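Local coordinates for protein dimethyl-sulfide monooxygenase (Hyphomicrobium sulfonivorans, PDB 6AK1) that oxidises dimethyl sulfide to methanethiol and formaldehyde with FMN, NADH and molecular oxygen, the first step in degradation of this sulfide, at residues Tyr299-Tyr312 against Asp357-Pro369. Sequence-based numbering, arbitrary orientation.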
ATOM      1  N   TYR A 299      17.231  -6.943 -18.939  1.00 23.96           N
ATOM      2  CA  TYR A 299      16.902  -7.201 -17.543  1.00 21.51           C
ATOM      3  C   TYR A 299      16.823  -8.694 -17.264  1.00 25.88           C
ATOM      4  O   TYR A 299      17.415  -9.189 -16.293  1.00 24.22           O
ATOM      5  CB  TYR A 299      15.589  -6.505 -17.180  1.00 21.78           C
ATOM      6  CG  TYR A 299      15.687  -4.991 -17.242  1.00 23.95           C
ATOM      7  CD1 TYR A 299      16.920  -4.356 -17.340  1.00 22.60           C
ATOM      8  CD2 TYR A 299      14.552  -4.197 -17.195  1.00 24.22           C
ATOM      9  CE1 TYR A 299      17.014  -2.972 -17.403  1.00 25.10           C
ATOM     10  CE2 TYR A 299      14.639  -2.818 -17.250  1.00 21.64           C
ATOM     11  CZ  TYR A 299      15.863  -2.209 -17.355  1.00 24.78           C
ATOM     12  OH  TYR A 299      15.936  -0.828 -17.427  1.00 27.25           O
ATOM     13  N   LEU A 300      16.114  -9.441 -18.124  1.00 25.47           N
ATOM     14  CA  LEU A 300      15.959 -10.872 -17.890  1.00 23.82           C
ATOM     15  C   LEU A 300      17.296 -11.603 -17.862  1.00 27.67           C
ATOM     16  O   LEU A 300      17.416 -12.638 -17.200  1.00 29.88           O
ATOM     17  CB  LEU A 300      15.064 -11.495 -18.948  1.00 28.93           C
ATOM     18  CG  LEU A 300      13.560 -11.326 -18.795  1.00 31.94           C
ATOM     19  CD1 LEU A 300      12.834 -12.242 -19.793  1.00 34.13           C
ATOM     20  CD2 LEU A 300      13.132 -11.617 -17.371  1.00 26.84           C
ATOM     21  N   SER A 301      18.317 -11.096 -18.555  1.00 25.22           N
ATOM     22  CA  SER A 301      19.597 -11.792 -18.505  1.00 23.21           C
ATOM     23  C   SER A 301      20.215 -11.759 -17.113  1.00 28.24           C
ATOM     24  O   SER A 301      21.089 -12.584 -16.830  1.00 27.91           O
ATOM     25  CB  SER A 301      20.577 -11.217 -19.537  1.00 25.45           C
ATOM     26  OG  SER A 301      21.022  -9.919 -19.183  1.00 30.09           O
ATOM     27  N   TYR A 302      19.760 -10.853 -16.230  1.00 27.19           N
ATOM     28  CA  TYR A 302      20.189 -10.827 -14.834  1.00 24.36           C
ATOM     29  C   TYR A 302      19.271 -11.609 -13.906  1.00 28.32           C
ATOM     30  O   TYR A 302      19.492 -11.595 -12.686  1.00 28.41           O
ATOM     31  CB  TYR A 302      20.298  -9.382 -14.330  1.00 25.66           C
ATOM     32  CG  TYR A 302      21.458  -8.645 -14.956  1.00 24.02           C
ATOM     33  CD1 TYR A 302      22.718  -8.703 -14.383  1.00 24.16           C
ATOM     34  CD2 TYR A 302      21.297  -7.931 -16.136  1.00 21.48           C
ATOM     35  CE1 TYR A 302      23.792  -8.068 -14.964  1.00 25.23           C
ATOM     36  CE2 TYR A 302      22.363  -7.280 -16.725  1.00 23.44           C
ATOM     37  CZ  TYR A 302      23.610  -7.356 -16.132  1.00 25.30           C
ATOM     38  OH  TYR A 302      24.686  -6.709 -16.692  1.00 29.74           O
ATOM     39  N   ALA A 303      18.266 -12.299 -14.446  1.00 26.96           N
ATOM     40  CA  ALA A 303      17.256 -12.931 -13.607  1.00 29.03           C
ATOM     41  C   ALA A 303      17.882 -13.966 -12.680  1.00 30.45           C
ATOM     42  O   ALA A 303      18.845 -14.648 -13.043  1.00 27.89           O
ATOM     43  CB  ALA A 303      16.190 -13.591 -14.476  1.00 24.16           C
ATOM     44  N   ASN A 304      17.342 -14.070 -11.461  1.00 31.86           N
ATOM     45  CA  ASN A 304      17.692 -15.143 -10.528  1.00 30.72           C
ATOM     46  C   ASN A 304      16.436 -15.976 -10.308  1.00 30.02           C
ATOM     47  O   ASN A 304      15.595 -15.632  -9.459  1.00 27.42           O
ATOM     48  CB  ASN A 304      18.237 -14.602  -9.208  1.00 26.35           C
ATOM     49  CG  ASN A 304      18.829 -15.711  -8.324  1.00 33.62           C
ATOM     50  OD1 ASN A 304      18.299 -16.829  -8.274  1.00 35.62           O
ATOM     51  ND2 ASN A 304      19.926 -15.410  -7.634  1.00 29.55           N
ATOM     52  N   PRO A 305      16.262 -17.073 -11.062  1.00 27.29           N
ATOM     53  CA  PRO A 305      15.032 -17.880 -10.908  1.00 25.34           C
ATOM     54  C   PRO A 305      14.843 -18.434  -9.508  1.00 26.63           C
ATOM     55  O   PRO A 305      13.707 -18.519  -9.030  1.00 29.49           O
ATOM     56  CB  PRO A 305      15.216 -19.002 -11.943  1.00 33.69           C
ATOM     57  CG  PRO A 305      16.216 -18.443 -12.967  1.00 30.75           C
ATOM     58  CD  PRO A 305      17.137 -17.565 -12.152  1.00 26.74           C
ATOM     59  N   GLU A 306      15.925 -18.804  -8.824  1.00 25.58           N
ATOM     60  CA  GLU A 306      15.780 -19.276  -7.455  1.00 28.31           C
ATOM     61  C   GLU A 306      15.356 -18.165  -6.498  1.00 28.72           C
ATOM     62  O   GLU A 306      14.760 -18.463  -5.459  1.00 26.81           O
ATOM     63  CB  GLU A 306      17.075 -19.947  -6.993  1.00 27.95           C
ATOM     64  CG  GLU A 306      17.267 -21.310  -7.667  1.00 33.61           C
ATOM     65  CD  GLU A 306      17.930 -22.340  -6.767  1.00 34.04           C
ATOM     66  OE1 GLU A 306      19.168 -22.471  -6.822  1.00 38.93           O
ATOM     67  OE2 GLU A 306      17.217 -23.012  -5.996  1.00 31.08           O
ATOM     68  N   GLY A 307      15.622 -16.899  -6.831  1.00 28.27           N
ATOM     69  CA  GLY A 307      15.061 -15.807  -6.053  1.00 22.20           C
ATOM     70  C   GLY A 307      13.558 -15.653  -6.240  1.00 25.89           C
ATOM     71  O   GLY A 307      12.832 -15.347  -5.285  1.00 24.99           O
ATOM     72  N   MET A 308      13.067 -15.848  -7.467  1.00 20.91           N
ATOM     73  CA  MET A 308      11.626 -15.765  -7.683  1.00 22.98           C
ATOM     74  C   MET A 308      10.900 -16.975  -7.097  1.00 23.05           C
ATOM     75  O   MET A 308       9.727 -16.875  -6.719  1.00 21.53           O
ATOM     76  CB  MET A 308      11.322 -15.621  -9.176  1.00 23.78           C
ATOM     77  CG  MET A 308       9.859 -15.334  -9.494  1.00 25.63           C
ATOM     78  SD  MET A 308       9.123 -13.957  -8.546  1.00 26.25           S
ATOM     79  CE  MET A 308      10.149 -12.577  -9.064  1.00 26.50           C
ATOM     80  N   LEU A 309      11.579 -18.124  -7.005  1.00 24.43           N
ATOM     81  CA  LEU A 309      10.977 -19.284  -6.356  1.00 22.48           C
ATOM     82  C   LEU A 309      10.840 -19.076  -4.854  1.00 24.82           C
ATOM     83  O   LEU A 309       9.881 -19.562  -4.239  1.00 22.59           O
ATOM     84  CB  LEU A 309      11.799 -20.538  -6.654  1.00 23.13           C
ATOM     85  CG  LEU A 309      11.743 -20.932  -8.132  1.00 26.34           C
ATOM     86  CD1 LEU A 309      12.642 -22.134  -8.417  1.00 30.68           C
ATOM     87  CD2 LEU A 309      10.316 -21.216  -8.541  1.00 23.64           C
ATOM     88  N   ALA A 310      11.794 -18.369  -4.239  1.00 20.88           N
ATOM     89  CA  ALA A 310      11.634 -18.019  -2.836  1.00 20.07           C
ATOM     90  C   ALA A 310      10.412 -17.139  -2.641  1.00 19.57           C
ATOM     91  O   ALA A 310       9.632 -17.348  -1.706  1.00 22.81           O
ATOM     92  CB  ALA A 310      12.893 -17.323  -2.308  1.00 23.92           C
ATOM     93  N   LEU A 311      10.221 -16.150  -3.519  1.00 21.47           N
ATOM     94  CA  LEU A 311       9.080 -15.249  -3.379  1.00 23.15           C
ATOM     95  C   LEU A 311       7.777 -15.989  -3.622  1.00 23.33           C
ATOM     96  O   LEU A 311       6.823 -15.851  -2.846  1.00 23.75           O
ATOM     97  CB  LEU A 311       9.210 -14.060  -4.340  1.00 21.16           C
ATOM     98  CG  LEU A 311      10.269 -12.982  -4.052  1.00 24.18           C
ATOM     99  CD1 LEU A 311      10.388 -12.020  -5.225  1.00 24.78           C
ATOM    100  CD2 LEU A 311       9.959 -12.220  -2.745  1.00 19.42           C
ATOM    101  N   TYR A 312       7.732 -16.795  -4.687  1.00 22.76           N
ATOM    102  CA  TYR A 312       6.573 -17.645  -4.950  1.00 25.25           C
ATOM    103  C   TYR A 312       6.236 -18.507  -3.743  1.00 23.94           C
ATOM    104  O   TYR A 312       5.065 -18.612  -3.356  1.00 26.98           O
ATOM    105  CB  TYR A 312       6.832 -18.519  -6.178  1.00 26.47           C
ATOM    106  CG  TYR A 312       6.470 -17.851  -7.488  1.00 29.17           C
ATOM    107  CD1 TYR A 312       6.506 -16.462  -7.619  1.00 29.98           C
ATOM    108  CD2 TYR A 312       6.070 -18.604  -8.591  1.00 33.23           C
ATOM    109  CE1 TYR A 312       6.165 -15.840  -8.826  1.00 25.01           C
ATOM    110  CE2 TYR A 312       5.726 -17.992  -9.801  1.00 39.09           C
ATOM    111  CZ  TYR A 312       5.773 -16.609  -9.903  1.00 36.00           C
ATOM    112  OH  TYR A 312       5.429 -15.993 -11.082  1.00 37.05           O
ATOM    113  N   ASP A 357      11.153 -22.341 -18.028  1.00 36.19           N
ATOM    114  CA  ASP A 357      11.104 -21.187 -18.929  1.00 35.77           C
ATOM    115  C   ASP A 357      10.145 -20.120 -18.418  1.00 34.57           C
ATOM    116  O   ASP A 357      10.413 -18.922 -18.551  1.00 34.73           O
ATOM    117  CB  ASP A 357      10.681 -21.609 -20.344  1.00 37.28           C
ATOM    118  CG  ASP A 357      11.730 -22.442 -21.061  1.00 39.55           C
ATOM    119  OD1 ASP A 357      12.930 -22.308 -20.758  1.00 41.00           O
ATOM    120  OD2 ASP A 357      11.344 -23.236 -21.948  1.00 51.03           O
ATOM    121  N   VAL A 358       9.008 -20.536 -17.861  1.00 34.41           N
ATOM    122  CA  VAL A 358       8.042 -19.577 -17.332  1.00 37.01           C
ATOM    123  C   VAL A 358       8.623 -18.840 -16.123  1.00 33.83           C
ATOM    124  O   VAL A 358       8.556 -17.607 -16.038  1.00 32.93           O
ATOM    125  CB  VAL A 358       6.720 -20.289 -16.993  1.00 34.82           C
ATOM    126  CG1 VAL A 358       5.727 -19.316 -16.378  1.00 33.83           C
ATOM    127  CG2 VAL A 358       6.137 -20.928 -18.252  1.00 41.17           C
ATOM    128  N   ILE A 359       9.207 -19.584 -15.171  1.00 31.72           N
ATOM    129  CA  ILE A 359       9.744 -18.967 -13.955  1.00 33.93           C
ATOM    130  C   ILE A 359      10.787 -17.907 -14.301  1.00 34.35           C
ATOM    131  O   ILE A 359      10.850 -16.846 -13.659  1.00 29.46           O
ATOM    132  CB  ILE A 359      10.333 -20.037 -13.013  1.00 33.15           C
ATOM    133  CG1 ILE A 359       9.241 -20.984 -12.513  1.00 33.62           C
ATOM    134  CG2 ILE A 359      11.066 -19.379 -11.834  1.00 29.91           C
ATOM    135  CD1 ILE A 359       7.985 -20.274 -12.042  1.00 36.36           C
ATOM    136  N   ARG A 360      11.622 -18.178 -15.314  1.00 31.34           N
ATOM    137  CA  ARG A 360      12.632 -17.208 -15.730  1.00 31.78           C
ATOM    138  C   ARG A 360      11.988 -15.911 -16.216  1.00 33.09           C
ATOM    139  O   ARG A 360      12.387 -14.819 -15.797  1.00 33.49           O
ATOM    140  CB  ARG A 360      13.541 -17.802 -16.813  1.00 37.23           C
ATOM    141  CG  ARG A 360      14.628 -16.826 -17.281  1.00 40.93           C
ATOM    142  CD  ARG A 360      15.440 -17.343 -18.461  1.00 39.96           C
ATOM    143  NE  ARG A 360      16.263 -16.270 -19.025  1.00 44.39           N
ATOM    144  CZ  ARG A 360      15.881 -15.476 -20.025  1.00 43.73           C
ATOM    145  NH1 ARG A 360      14.686 -15.639 -20.595  1.00 38.40           N
ATOM    146  NH2 ARG A 360      16.697 -14.514 -20.455  1.00 35.22           N
ATOM    147  N   GLU A 361      10.983 -16.010 -17.098  1.00 31.15           N
ATOM    148  CA  GLU A 361      10.257 -14.812 -17.523  1.00 33.08           C
ATOM    149  C   GLU A 361       9.610 -14.105 -16.342  1.00 30.04           C
ATOM    150  O   GLU A 361       9.545 -12.870 -16.312  1.00 34.03           O
ATOM    151  CB  GLU A 361       9.184 -15.155 -18.562  1.00 34.30           C
ATOM    152  CG  GLU A 361       9.706 -15.698 -19.873  1.00 43.45           C
ATOM    153  CD  GLU A 361       9.737 -14.650 -20.978  1.00 50.52           C
ATOM    154  OE1 GLU A 361      10.838 -14.408 -21.521  1.00 50.83           O
ATOM    155  OE2 GLU A 361       8.665 -14.083 -21.308  1.00 52.04           O
ATOM    156  N   ARG A 362       9.099 -14.866 -15.371  1.00 29.54           N
ATOM    157  CA  ARG A 362       8.416 -14.267 -14.227  1.00 30.30           C
ATOM    158  C   ARG A 362       9.378 -13.621 -13.230  1.00 28.32           C
ATOM    159  O   ARG A 362       8.918 -12.945 -12.304  1.00 28.20           O
ATOM    160  CB  ARG A 362       7.537 -15.314 -13.529  1.00 32.79           C
ATOM    161  CG  ARG A 362       6.451 -15.953 -14.433  1.00 33.17           C
ATOM    162  CD  ARG A 362       5.687 -14.915 -15.272  1.00 34.95           C
ATOM    163  NE  ARG A 362       5.161 -13.844 -14.437  1.00 36.59           N
ATOM    164  CZ  ARG A 362       4.852 -12.628 -14.873  1.00 36.83           C
ATOM    165  NH1 ARG A 362       5.005 -12.336 -16.154  1.00 38.82           N
ATOM    166  NH2 ARG A 362       4.402 -11.707 -14.022  1.00 30.66           N
ATOM    167  N   CYS A 363      10.693 -13.774 -13.410  1.00 28.40           N
ATOM    168  CA  CYS A 363      11.638 -13.028 -12.584  1.00 30.73           C
ATOM    169  C   CYS A 363      11.444 -11.520 -12.679  1.00 26.80           C
ATOM    170  O   CYS A 363      12.014 -10.795 -11.861  1.00 26.66           O
ATOM    171  CB  CYS A 363      13.076 -13.380 -12.956  1.00 24.79           C
ATOM    172  SG  CYS A 363      13.598 -14.983 -12.323  1.00 30.00           S
ATOM    173  N   ILE A 364      10.683 -11.037 -13.660  1.00 29.81           N
ATOM    174  CA  ILE A 364      10.186  -9.662 -13.698  1.00 29.03           C
ATOM    175  C   ILE A 364       8.671  -9.703 -13.577  1.00 30.58           C
ATOM    176  O   ILE A 364       7.998 -10.372 -14.373  1.00 31.74           O
ATOM    177  CB  ILE A 364      10.578  -8.942 -14.997  1.00 30.61           C
ATOM    178  CG1 ILE A 364      12.090  -8.732 -15.068  1.00 34.09           C
ATOM    179  CG2 ILE A 364       9.823  -7.616 -15.102  1.00 29.84           C
ATOM    180  CD1 ILE A 364      12.533  -8.123 -16.369  1.00 28.93           C
ATOM    181  N   GLY A 365       8.132  -8.979 -12.606  1.00 28.09           N
ATOM    182  CA  GLY A 365       6.700  -8.790 -12.483  1.00 28.37           C
ATOM    183  C   GLY A 365       6.068  -9.539 -11.331  1.00 29.07           C
ATOM    184  O   GLY A 365       4.961  -9.186 -10.914  1.00 31.60           O
ATOM    185  N   GLY A 366       6.739 -10.556 -10.806  1.00 33.11           N
ATOM    186  CA  GLY A 366       6.211 -11.329  -9.700  1.00 35.49           C
ATOM    187  C   GLY A 366       4.994 -12.135 -10.100  1.00 30.97           C
ATOM    188  O   GLY A 366       5.082 -13.055 -10.923  1.00 34.58           O
ATOM    189  N   LEU A 367       3.850 -11.779  -9.516  1.00 33.22           N
ATOM    190  CA  LEU A 367       2.555 -12.349  -9.857  1.00 34.33           C
ATOM    191  C   LEU A 367       1.651 -11.329 -10.529  1.00 31.43           C
ATOM    192  O   LEU A 367       0.451 -11.576 -10.668  1.00 33.45           O
ATOM    193  CB  LEU A 367       1.877 -12.917  -8.607  1.00 30.60           C
ATOM    194  CG  LEU A 367       2.521 -14.159  -8.001  1.00 28.05           C
ATOM    195  CD1 LEU A 367       1.853 -14.525  -6.665  1.00 27.44           C
ATOM    196  CD2 LEU A 367       2.432 -15.299  -8.981  1.00 30.69           C
ATOM    197  N   GLY A 368       2.198 -10.188 -10.943  1.00 27.49           N
ATOM    198  CA  GLY A 368       1.426  -9.184 -11.628  1.00 23.92           C
ATOM    199  C   GLY A 368       1.779  -9.110 -13.100  1.00 28.08           C
ATOM    200  O   GLY A 368       2.803  -9.633 -13.550  1.00 24.02           O
ATOM    201  N   PRO A 369       0.937  -8.435 -13.874  1.00 23.63           N
ATOM    202  CA  PRO A 369       1.196  -8.313 -15.309  1.00 27.79           C
ATOM    203  C   PRO A 369       2.406  -7.435 -15.602  1.00 28.18           C
ATOM    204  O   PRO A 369       2.760  -6.529 -14.841  1.00 23.04           O
ATOM    205  CB  PRO A 369      -0.098  -7.691 -15.855  1.00 23.54           C
ATOM    206  CG  PRO A 369      -0.708  -6.987 -14.663  1.00 25.17           C
ATOM    207  CD  PRO A 369      -0.299  -7.755 -13.452  1.00 25.86           C
TER
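Y312 reaches the turn after helix 357-362 with its hydroxyl, which donates to the backbone O of G366; OH and O lie 3.0 Å apart. The acceptor sits at the ring edge in the ring plane, whereas the hydroxyl approaches from above the carbonyl plane, 38° out of it. Tyrosine suits this place because its ring is also needed: CE2 meets CD1 of I359, and CD2 of L367 comes within 3.7 Å of CZ. A phenylalanine here would keep these apolar contacts but would probably cost the G366 carbonyl its hydroxyl donor, leaving the turn less firmly tied to the helix. R362 folds back on itself, and its NH2 bonds weakly to the carbonyls of G366 and G368, two residues of the type II' turn 365-368, where the positive phi of G365 and G366 favours glycine.

Small side chains suit the loop that meets the end of helix 357-362: CB of A303 and CB of C363 are 3.5 Å apart, a tight pair, and SG of C363 rests against CA of P305. M308 sends CG anti to its own N (chi1 -172°); its flexible thioether chain can then curl over the R362 carbonyl, with CE 3.5 Å from R362 O. The branched L309 and I359 meet, CD2 against CG2.

At the other end, R360, its chain extended, lays one face of its guanidinium against CB of L300. The branched leucine fits between this group and I364, its CD2 packing 3.7 Å from CD1 of I364.

The helical segments 305-312 and 357-362 cross almost perpendicularly, at 86° with axes 8.8 Å apart. Both lie in the helix-containing excursion between barrel strand 276-284 and the short strand 370-372, ahead of the last barrel strand 393-397, an elaboration on the TIM barrel of this luciferase-like monooxygenase, away from the predicted FMN-binding residues.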